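Local structure of chromosome replication initiation inhibitor protein (Agrobacterium tumefaciens, 3FD3) at residues Leu4-Asn9 with Ala190-Asn195; Trp16-Val21 with Val32-Asp37; His41-Leu46 with Lys60-Cys65; Gln107-Gln112 with Asp135-Ala140. The protein probably regulates transcription as a DNA-binding LysR-family factor, this chain being its C-terminal substrate-binding domain without the DNA-binding part. One frame throughout, in Å; residues are numbered along the deposited sequence. Where two conformers were deposited one is given.

Contact 1: Leu4-Asn9 with Ala190-Asn195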
# COMPACT_ATOMS: atom_id res chain seq x y z
N LEU A 4 -16.01 -12.71 5.25
CA LEU A 4 -16.51 -12.19 3.98
C LEU A 4 -15.35 -11.84 3.07
O LEU A 4 -14.52 -11.00 3.43
CB LEU A 4 -17.34 -10.93 4.21
CG LEU A 4 -18.53 -11.03 5.16
CD1 LEU A 4 -19.28 -9.72 5.19
CD2 LEU A 4 -19.44 -12.19 4.68
N ASN A 5 -15.30 -12.49 1.91
CA ASN A 5 -14.30 -12.15 0.87
C ASN A 5 -14.77 -10.97 -0.00
O ASN A 5 -15.79 -11.08 -0.72
CB ASN A 5 -14.05 -13.37 -0.02
CG ASN A 5 -13.53 -14.58 0.75
OD1 ASN A 5 -12.89 -14.45 1.79
ND2 ASN A 5 -13.83 -15.77 0.24
N ILE A 6 -14.03 -9.87 0.03
CA ILE A 6 -14.37 -8.63 -0.66
C ILE A 6 -13.13 -8.14 -1.41
O ILE A 6 -12.02 -8.28 -0.93
CB ILE A 6 -14.81 -7.55 0.34
CG1 ILE A 6 -15.98 -8.02 1.20
CG2 ILE A 6 -15.22 -6.22 -0.36
CD1 ILE A 6 -16.07 -7.14 2.51
N ALA A 7 -13.33 -7.65 -2.62
CA ALA A 7 -12.23 -7.15 -3.45
C ALA A 7 -12.32 -5.63 -3.54
O ALA A 7 -13.40 -5.04 -3.45
CB ALA A 7 -12.27 -7.77 -4.86
N THR A 8 -11.16 -5.01 -3.73
CA THR A 8 -11.08 -3.56 -3.96
C THR A 8 -9.85 -3.30 -4.82
O THR A 8 -8.89 -4.10 -4.80
CB THR A 8 -10.96 -2.74 -2.65
OG1 THR A 8 -10.87 -1.34 -2.98
CG2 THR A 8 -9.74 -3.14 -1.82
N ASN A 9 -9.90 -2.20 -5.56
CA ASN A 9 -8.72 -1.67 -6.20
C ASN A 9 -7.81 -1.03 -5.14
O ASN A 9 -8.29 -0.60 -4.09
CB ASN A 9 -9.07 -0.66 -7.33
CG ASN A 9 -9.91 0.57 -6.83
OD1 ASN A 9 -10.73 0.47 -5.93
ND2 ASN A 9 -9.78 1.69 -7.53
N ALA A 190 -26.67 -6.43 3.22
CA ALA A 190 -27.26 -5.12 3.00
C ALA A 190 -26.58 -4.05 3.87
O ALA A 190 -26.41 -2.92 3.42
CB ALA A 190 -28.77 -5.15 3.30
N GLY A 191 -26.21 -4.40 5.09
CA GLY A 191 -25.52 -3.45 6.00
C GLY A 191 -24.16 -3.00 5.48
O GLY A 191 -23.78 -1.83 5.61
N LEU A 192 -23.44 -3.94 4.89
CA LEU A 192 -22.16 -3.64 4.28
C LEU A 192 -22.36 -2.68 3.12
O LEU A 192 -21.70 -1.65 3.01
CB LEU A 192 -21.50 -4.91 3.78
CG LEU A 192 -20.16 -4.79 3.08
CD1 LEU A 192 -19.13 -3.98 3.97
CD2 LEU A 192 -19.61 -6.15 2.70
N THR A 193 -23.29 -3.05 2.24
CA THR A 193 -23.66 -2.21 1.12
C THR A 193 -24.07 -0.82 1.54
O THR A 193 -23.61 0.14 0.92
CB THR A 193 -24.78 -2.88 0.28
OG1 THR A 193 -24.21 -4.06 -0.27
CG2 THR A 193 -25.23 -1.99 -0.85
N ALA A 194 -24.89 -0.70 2.57
CA ALA A 194 -25.31 0.61 3.03
C ALA A 194 -24.09 1.46 3.40
O ALA A 194 -24.03 2.63 3.09
CB ALA A 194 -26.26 0.50 4.26
N ASN A 195 -23.16 0.85 4.11
CA ASN A 195 -21.91 1.54 4.51
C ASN A 195 -21.00 1.89 3.34
O ASN A 195 -20.41 2.96 3.30
CB ASN A 195 -21.19 0.73 5.59
CG ASN A 195 -21.87 0.85 6.94
OD1 ASN A 195 -22.07 1.96 7.41
ND2 ASN A 195 -22.27 -0.25 7.53
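Ile6 and Leu192 meet tip to tip, and this single meeting of methyl groups supplies the tight part of the interface: Ile6 CD1 lies 3.7 Å from Leu192 CD2. Leu4, two residues earlier on the same face of the strand, also turns its side chain this way but stays looser, with Leu4 CD1 4.4 Å from that same Leu192 CD2. One methyl of the helix thus serves two residues of alternate strand positions, although the nearest alpha carbons, Leu4 CA and Leu192 CA, remain 10.3 Å apart. The reach comes from Leu192, whose CG stands opposite the backbone N (chi1 178°) and carries the branch out from the helix toward the sheet. In this alpha/beta effector domain of a LysR-type regulator, strand 3-8 is an inner strand of the mixed sheet and helix 190-203, near the C-terminus of the chain, packs against it across a very long sequence separation. Phe24 of helix 17-26 and Trp179 of strand 165-181 also touch Leu192, so the leucine enters a larger apolar layer. The other side of the helix is quite different: Ala190 and Ala194 are exposed, while Thr193, only partly covered, binds Trp179 NE1 through its hydroxyl. Beyond the packed end of the strand the chemistry becomes polar. Thr8 OG1 gives a 2.9 Å hydrogen bond to Asn9 O, approaching 16° from the carbonyl plane. Asn9 itself occupies the N-cap position of the following helix, and its OD1 is hydrogen-bonded to Ser12 OG.

Contact 2: Trp16-Val21 with Val32-Asp37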
# COMPACT_ATOMS: atom_id res chain seq x y z
N TRP A 16 -10.73 5.44 0.87
CA TRP A 16 -12.03 5.40 1.57
C TRP A 16 -12.55 4.01 1.95
O TRP A 16 -13.47 3.90 2.77
CB TRP A 16 -13.10 6.10 0.71
CG TRP A 16 -13.43 5.35 -0.56
CD1 TRP A 16 -12.73 5.35 -1.74
CD2 TRP A 16 -14.50 4.43 -0.74
NE1 TRP A 16 -13.33 4.52 -2.66
CE2 TRP A 16 -14.42 3.93 -2.07
CE3 TRP A 16 -15.55 4.00 0.08
CZ2 TRP A 16 -15.33 3.01 -2.58
CZ3 TRP A 16 -16.45 3.10 -0.44
CH2 TRP A 16 -16.33 2.60 -1.74
N PHE A 17 -11.99 2.95 1.37
CA PHE A 17 -12.61 1.63 1.47
C PHE A 17 -12.71 1.12 2.91
O PHE A 17 -13.78 0.61 3.33
CB PHE A 17 -11.82 0.64 0.61
CG PHE A 17 -12.30 -0.80 0.64
CD1 PHE A 17 -13.33 -1.23 -0.16
CD2 PHE A 17 -11.68 -1.71 1.45
CE1 PHE A 17 -13.74 -2.56 -0.14
CE2 PHE A 17 -12.09 -3.04 1.45
CZ PHE A 17 -13.12 -3.44 0.66
N LEU A 18 -11.62 1.26 3.67
CA LEU A 18 -11.60 0.79 5.05
C LEU A 18 -12.46 1.62 5.96
O LEU A 18 -12.99 1.10 6.95
CB LEU A 18 -10.17 0.71 5.61
CG LEU A 18 -9.33 -0.41 5.03
CD1 LEU A 18 -7.88 -0.37 5.63
CD2 LEU A 18 -10.00 -1.76 5.24
N ASP A 19 -12.65 2.90 5.63
CA ASP A 19 -13.59 3.73 6.37
C ASP A 19 -15.00 3.15 6.29
O ASP A 19 -15.72 3.13 7.28
CB ASP A 19 -13.58 5.17 5.86
CG ASP A 19 -14.38 6.11 6.73
OD1 ASP A 19 -14.30 6.01 7.98
OD2 ASP A 19 -15.09 6.97 6.18
N ALA A 20 -15.39 2.68 5.10
CA ALA A 20 -16.67 2.03 4.90
C ALA A 20 -16.74 0.66 5.57
O ALA A 20 -17.69 0.35 6.29
CB ALA A 20 -16.96 1.86 3.39
N VAL A 21 -15.73 -0.17 5.34
CA VAL A 21 -15.74 -1.53 5.86
C VAL A 21 -15.74 -1.54 7.40
O VAL A 21 -16.45 -2.34 8.00
CB VAL A 21 -14.55 -2.31 5.36
CG1 VAL A 21 -14.51 -3.70 6.03
CG2 VAL A 21 -14.66 -2.45 3.82
N VAL A 32 -13.46 -9.81 7.62
CA VAL A 32 -13.29 -9.57 6.20
C VAL A 32 -11.94 -10.08 5.71
O VAL A 32 -10.94 -10.05 6.44
CB VAL A 32 -13.50 -8.08 5.83
CG1 VAL A 32 -14.96 -7.68 6.18
CG2 VAL A 32 -12.44 -7.13 6.52
N ASN A 33 -11.96 -10.60 4.50
CA ASN A 33 -10.75 -10.97 3.79
C ASN A 33 -10.70 -10.08 2.57
O ASN A 33 -11.51 -10.23 1.63
CB ASN A 33 -10.79 -12.45 3.42
CG ASN A 33 -9.59 -12.89 2.61
OD1 ASN A 33 -8.72 -12.13 2.29
ND2 ASN A 33 -9.56 -14.16 2.27
N ILE A 34 -9.80 -9.10 2.62
CA ILE A 34 -9.73 -8.05 1.60
C ILE A 34 -8.72 -8.41 0.55
O ILE A 34 -7.52 -8.57 0.84
CB ILE A 34 -9.42 -6.68 2.23
CG1 ILE A 34 -10.53 -6.31 3.20
CG2 ILE A 34 -9.29 -5.61 1.13
CD1 ILE A 34 -10.17 -5.17 4.09
N ALA A 35 -9.20 -8.63 -0.67
CA ALA A 35 -8.33 -8.95 -1.80
C ALA A 35 -8.13 -7.68 -2.61
O ALA A 35 -9.11 -6.97 -2.96
CB ALA A 35 -8.95 -10.07 -2.68
N VAL A 36 -6.89 -7.35 -2.91
CA VAL A 36 -6.61 -6.11 -3.61
C VAL A 36 -6.32 -6.48 -5.06
O VAL A 36 -5.41 -7.27 -5.34
CB VAL A 36 -5.41 -5.36 -2.96
CG1 VAL A 36 -5.13 -4.01 -3.68
CG2 VAL A 36 -5.60 -5.21 -1.45
N ASP A 37 -7.09 -5.94 -5.99
CA ASP A 37 -7.01 -6.34 -7.36
C ASP A 37 -6.48 -5.16 -8.13
O ASP A 37 -7.16 -4.14 -8.22
CB ASP A 37 -8.38 -6.67 -7.91
CG ASP A 37 -8.36 -6.97 -9.40
OD1 ASP A 37 -7.33 -7.51 -9.88
OD2 ASP A 37 -9.35 -6.62 -10.06
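Phe17 brings the aromatic part of this contact against Ile34, the two side chains sliding past one another in opposite directions. Ile34 CD1 sits at the ring edge, in its plane, 3.9 Å from Phe17 CE2, while Ile34 CG2 approaches Phe17 CE2 to 3.8 Å. A methyl of the helix covers one face of the same ring: Val21 CG2 rides 3.5 Å above the plane of Phe17, displaced toward the rim. Purely aliphatic contacts form the second group. Leu18 crosses Ile34 obliquely, with Leu18 CD2 3.6 Å from Ile34 CD1, so that this isoleucine methyl is shared between a ring edge and a leucine branch. Helix 17-26 belongs to the beta-alpha-beta crossover that joins the parallel, adjacent strands 3-8 and 31-36, and its segment 17-21 runs at 161° to strand segment 32-36, with the axes 12.0 Å apart. Further along, Val21 and Val32 meet tip to tip. Val21 CG1, anti to its own amide nitrogen (chi1 175°), fits against both methyls of Val32, at 4.0 Å from Val32 CG1. The strand's backbone bonds on two sides. Asn33 and Ala35 pair with strand 3-8, whereas Val32 and Ile34 make backbone hydrogen bonds to a second subunit, whose Leu131 also packs on Ile34.

Contact 3: His41-Leu46 with Lys60-Cys65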
# COMPACT_ATOMS: atom_id res chain seq x y z
N HIS A 41 -8.61 -8.72 -12.23
CA HIS A 41 -9.15 -10.06 -12.02
C HIS A 41 -10.49 -10.06 -11.31
O HIS A 41 -11.09 -11.13 -11.13
CB HIS A 41 -8.18 -10.92 -11.23
CG HIS A 41 -6.92 -11.22 -11.97
ND1 HIS A 41 -6.91 -11.59 -13.30
CD2 HIS A 41 -5.62 -11.19 -11.58
CE1 HIS A 41 -5.66 -11.77 -13.69
NE2 HIS A 41 -4.86 -11.53 -12.67
N THR A 42 -10.96 -8.89 -10.89
CA THR A 42 -12.17 -8.84 -10.06
C THR A 42 -13.36 -9.51 -10.70
O THR A 42 -14.11 -10.24 -10.02
CB THR A 42 -12.54 -7.39 -9.68
OG1 THR A 42 -11.56 -6.90 -8.78
CG2 THR A 42 -13.94 -7.31 -9.02
N VAL A 43 -13.54 -9.31 -12.01
CA VAL A 43 -14.67 -9.92 -12.73
C VAL A 43 -14.63 -11.45 -12.67
O VAL A 43 -15.64 -12.09 -12.39
CB VAL A 43 -14.74 -9.45 -14.20
CG1 VAL A 43 -15.65 -10.35 -15.03
CG2 VAL A 43 -15.22 -7.97 -14.24
N GLU A 44 -13.45 -12.02 -12.90
CA GLU A 44 -13.26 -13.47 -12.78
C GLU A 44 -13.52 -13.96 -11.36
O GLU A 44 -14.19 -14.98 -11.16
CB GLU A 44 -11.84 -13.85 -13.21
CG GLU A 44 -11.49 -13.44 -14.65
CD GLU A 44 -10.75 -12.07 -14.73
OE1 GLU A 44 -9.50 -12.10 -15.01
OE2 GLU A 44 -11.41 -11.00 -14.51
N TRP A 45 -13.02 -13.22 -10.37
CA TRP A 45 -13.23 -13.59 -8.97
C TRP A 45 -14.69 -13.59 -8.58
O TRP A 45 -15.15 -14.46 -7.85
CB TRP A 45 -12.51 -12.63 -8.05
CG TRP A 45 -11.02 -12.63 -8.16
CD1 TRP A 45 -10.23 -13.53 -8.82
CD2 TRP A 45 -10.13 -11.70 -7.53
NE1 TRP A 45 -8.91 -13.20 -8.67
CE2 TRP A 45 -8.82 -12.09 -7.88
CE3 TRP A 45 -10.32 -10.58 -6.72
CZ2 TRP A 45 -7.70 -11.38 -7.44
CZ3 TRP A 45 -9.21 -9.87 -6.28
CH2 TRP A 45 -7.91 -10.29 -6.64
N LEU A 46 -15.43 -12.59 -9.05
CA LEU A 46 -16.86 -12.56 -8.81
C LEU A 46 -17.57 -13.73 -9.50
O LEU A 46 -18.42 -14.40 -8.90
CB LEU A 46 -17.46 -11.24 -9.27
CG LEU A 46 -17.22 -10.04 -8.34
CD1 LEU A 46 -17.46 -8.73 -9.08
CD2 LEU A 46 -18.06 -10.07 -7.03
N LYS A 60 -20.10 -3.00 -15.99
CA LYS A 60 -20.85 -4.02 -16.65
C LYS A 60 -21.06 -5.12 -15.66
O LYS A 60 -20.12 -5.57 -15.00
CB LYS A 60 -20.14 -4.46 -17.93
CG LYS A 60 -20.42 -3.50 -19.08
CD LYS A 60 -19.16 -3.04 -19.81
CE LYS A 60 -19.49 -1.96 -20.84
NZ LYS A 60 -18.42 -1.77 -21.86
N PRO A 61 -22.33 -5.52 -15.51
CA PRO A 61 -22.68 -6.51 -14.53
C PRO A 61 -22.00 -7.80 -14.86
O PRO A 61 -22.02 -8.25 -16.01
CB PRO A 61 -24.19 -6.66 -14.70
CG PRO A 61 -24.50 -6.11 -16.05
CD PRO A 61 -23.49 -5.08 -16.31
N VAL A 62 -21.36 -8.37 -13.86
CA VAL A 62 -20.98 -9.75 -13.94
C VAL A 62 -22.37 -10.32 -13.85
O VAL A 62 -23.20 -9.87 -13.02
CB VAL A 62 -20.08 -10.19 -12.77
CG1 VAL A 62 -19.35 -11.50 -13.11
CG2 VAL A 62 -19.09 -9.11 -12.42
N GLN A 63 -22.66 -11.25 -14.75
CA GLN A 63 -24.00 -11.79 -14.84
C GLN A 63 -24.44 -12.20 -13.45
O GLN A 63 -23.72 -12.89 -12.73
CB GLN A 63 -24.02 -12.98 -15.79
CG GLN A 63 -25.41 -13.37 -16.25
CD GLN A 63 -25.35 -14.46 -17.28
OE1 GLN A 63 -24.72 -14.31 -18.33
NE2 GLN A 63 -25.99 -15.58 -16.99
N GLY A 64 -25.61 -11.73 -13.06
CA GLY A 64 -26.17 -12.06 -11.79
C GLY A 64 -25.99 -10.97 -10.76
O GLY A 64 -26.96 -10.64 -10.08
N CYS A 65 -24.77 -10.42 -10.64
CA CYS A 65 -24.45 -9.46 -9.59
C CYS A 65 -25.38 -8.26 -9.56
O CYS A 65 -25.86 -7.81 -10.59
CB CYS A 65 -23.04 -8.91 -9.73
SG CYS A 65 -21.79 -10.19 -9.37
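Leu46 and Val62 cross at about a right angle, the leucine branch of the helix lying athwart the valine of the loop. Val62 CG2 touches Leu46 CD1 at 3.7 Å and also rests near Leu46 CB, so the valine methyl bears on both the root and the end of the leucine. The other methyl, CG1, is set anti to the amide nitrogen (chi1 -162°) and faces the preceding helical turn. There it meets the backbone, Val62 CG1 being 3.8 Å from Val43 O, and more loosely the Val43 side chain, with the two CG1 atoms 4.3 Å apart. Val62 therefore sits astride two positions on one side of helix 42-47, while Cys65 adds a marginal contact, its SG 4.4 Å from Leu46 CD2. A turn brings the cysteine back beside the valine: Cys65 N donates to Val62 O at 2.9 Å, and Gly64 in between adopts a positive phi of 101° that suits a residue without a beta carbon. The Val62 packing joins the loop between strands 53-56 and 66-79 to helix 42-47. At the helix start, His41 ND1 gives a nearly straight hydrogen bond to Glu44 OE1 (3.1 Å, 175°); the oxygen lies in the imidazole plane, while the nitrogen meets it from above the carboxylate plane. Gln180 of strand 165-181 grips the loop by two bonds, OE1 with Val62 N and NE2 with Lys60 O, consistent with a loop held in place by the strand. Across the interface apolar side chains meet, one methyl resting on a carbonyl oxygen, so the adhesion carries no directional bond.

Contact 4: Gln107-Gln112 with Asp135-Ala140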
# COMPACT_ATOMS: atom_id res chain seq x y z
N GLN A 107 1.67 -2.85 -15.53
CA GLN A 107 1.52 -2.83 -16.98
C GLN A 107 0.08 -2.57 -17.44
O GLN A 107 -0.14 -2.27 -18.60
CB GLN A 107 2.08 -4.11 -17.59
CG GLN A 107 3.59 -4.21 -17.38
CD GLN A 107 4.20 -5.48 -17.89
OE1 GLN A 107 4.80 -5.50 -18.96
NE2 GLN A 107 4.06 -6.56 -17.11
N LYS A 108 -0.87 -2.67 -16.54
CA LYS A 108 -2.27 -2.38 -16.84
C LYS A 108 -2.71 -0.96 -16.50
O LYS A 108 -3.88 -0.60 -16.73
CB LYS A 108 -3.15 -3.39 -16.12
CG LYS A 108 -2.95 -4.77 -16.72
CD LYS A 108 -3.90 -5.80 -16.21
CE LYS A 108 -3.64 -7.12 -16.90
NZ LYS A 108 -4.72 -8.08 -16.64
N ASP A 109 -1.79 -0.16 -15.96
CA ASP A 109 -2.10 1.19 -15.53
C ASP A 109 -2.05 2.12 -16.73
O ASP A 109 -0.95 2.46 -17.22
CB ASP A 109 -1.11 1.64 -14.45
CG ASP A 109 -1.26 3.09 -14.04
OD1 ASP A 109 -2.25 3.75 -14.42
OD2 ASP A 109 -0.34 3.60 -13.33
N ARG A 110 -3.23 2.57 -17.16
CA ARG A 110 -3.36 3.45 -18.32
C ARG A 110 -3.58 4.91 -17.95
O ARG A 110 -3.78 5.75 -18.83
CB ARG A 110 -4.52 2.98 -19.22
CG ARG A 110 -4.24 1.67 -19.93
CD ARG A 110 -5.43 1.22 -20.78
NE ARG A 110 -5.65 2.07 -21.96
CZ ARG A 110 -6.81 2.63 -22.28
NH1 ARG A 110 -7.88 2.44 -21.51
NH2 ARG A 110 -6.91 3.38 -23.37
N LEU A 111 -3.55 5.22 -16.66
CA LEU A 111 -3.91 6.59 -16.23
C LEU A 111 -2.98 7.70 -16.72
O LEU A 111 -3.43 8.78 -17.11
CB LEU A 111 -4.08 6.66 -14.70
CG LEU A 111 -5.12 5.74 -14.05
CD1 LEU A 111 -5.35 6.20 -12.60
CD2 LEU A 111 -6.44 5.66 -14.83
N GLN A 112 -1.67 7.47 -16.69
CA GLN A 112 -0.75 8.49 -17.16
C GLN A 112 -0.92 8.67 -18.67
O GLN A 112 -0.94 9.79 -19.16
CB GLN A 112 0.70 8.11 -16.88
CG GLN A 112 1.10 8.26 -15.41
CD GLN A 112 0.42 7.28 -14.48
OE1 GLN A 112 -0.04 7.66 -13.41
NE2 GLN A 112 0.41 6.00 -14.86
N ASP A 135 0.12 4.40 -1.90
CA ASP A 135 0.82 5.27 -0.96
C ASP A 135 2.24 5.56 -1.47
O ASP A 135 2.74 6.69 -1.33
CB ASP A 135 0.82 4.65 0.45
CG ASP A 135 1.07 3.12 0.45
OD1 ASP A 135 0.28 2.30 -0.15
OD2 ASP A 135 2.07 2.75 1.10
N GLY A 136 2.87 4.57 -2.08
CA GLY A 136 4.20 4.75 -2.68
C GLY A 136 4.18 5.80 -3.77
O GLY A 136 5.11 6.64 -3.86
N PHE A 137 3.15 5.79 -4.60
CA PHE A 137 3.00 6.81 -5.66
C PHE A 137 3.06 8.22 -5.06
O PHE A 137 3.74 9.09 -5.58
CB PHE A 137 1.65 6.69 -6.40
CG PHE A 137 1.74 6.29 -7.85
CD1 PHE A 137 2.25 5.06 -8.22
CD2 PHE A 137 1.21 7.12 -8.84
CE1 PHE A 137 2.29 4.68 -9.57
CE2 PHE A 137 1.26 6.74 -10.17
CZ PHE A 137 1.79 5.49 -10.53
N VAL A 138 2.32 8.45 -3.98
CA VAL A 138 2.29 9.76 -3.36
C VAL A 138 3.68 10.09 -2.81
O VAL A 138 4.20 11.17 -3.03
CB VAL A 138 1.27 9.87 -2.26
CG1 VAL A 138 1.38 11.25 -1.54
CG2 VAL A 138 -0.14 9.65 -2.86
N LYS A 139 4.29 9.15 -2.11
CA LYS A 139 5.63 9.40 -1.57
C LYS A 139 6.65 9.71 -2.66
O LYS A 139 7.48 10.62 -2.50
CB LYS A 139 6.13 8.20 -0.77
CG LYS A 139 5.47 7.98 0.53
CD LYS A 139 6.30 6.99 1.39
CE LYS A 139 5.57 6.60 2.66
NZ LYS A 139 4.14 6.21 2.38
N ALA A 140 6.59 8.97 -3.76
CA ALA A 140 7.52 9.17 -4.87
C ALA A 140 7.30 10.53 -5.52
O ALA A 140 8.24 11.20 -5.93
CB ALA A 140 7.33 8.08 -5.90
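The Phe137 ring receives the amide oxygen of Gln112 at its edge, near its own plane, with Gln112 OE1 3.6 Å from Phe137 CE2. Amide and ring are turned 47° against each other, so the oxygen touches the rim without the two groups stacking. The carboxylate of Asp109 comes to the same end of the phenylalanine, Asp109 OD2 standing 4.0 Å from Phe137 CZ, its plane inclined 50° to the ring. An Asx turn underlies this arrangement: Asp109 OD1 accepts from Leu111 N at 3.0 Å and thereby caps the start of helix 111-120. The contact belongs to the second lobe of the LysR effector domain, where helix 134-142 faces that helix start; from strand 102-104, Thr104 packs on Asp109 and Gln112, Leu103 on Phe137 and Ala140. The amide oxygen at the rim is probably drawn weakly to the ring C-H groups, but its stronger partner is Leu149 N. Asp109 OD2 accepts from Phe105 N. The glutamine chain, bent at its second torsion (chi2 68°), folds back so that its two amide atoms can serve separate partners. A calcium ion lies about 3 Å from the nearest atom of the Phe137 side chain. Separately, Leu149, part of a calcium site of this protein that this chain leaves unfilled here, has its side chain about 4 Å from that of Gln112 (nearest atoms). Gln112 NE2 completes the network, reaching Asp109 OD2 at 2.9 Å from above the carboxylate plane while keeping its partner almost in the amide plane.

How the contacts relate
Contacts 1 and 2 share one sheet, their centres 7 Å apart: strands 3-8 and 31-36 are neighbours, joined by pairs such as Leu4 O with Asn33 N at 2.8 Å. Contact 3 attaches to this unit through helix 42-47, where Thr42 OG1 approaches Asp37 OD2 to 2.6 Å and Trp45 packs on Ala7 and Ala35. Contact 4 stands apart, its centre about 25 Å from those of contacts 1 and 3 and about 19 Å from that of contact 2. It lies beside the calcium ion, whereas Leu4 in contact 1 lines the pocket of a polyethylene glycol, probably from the crystallisation liquor. Contacts 2 and 4 both touch the second subunit.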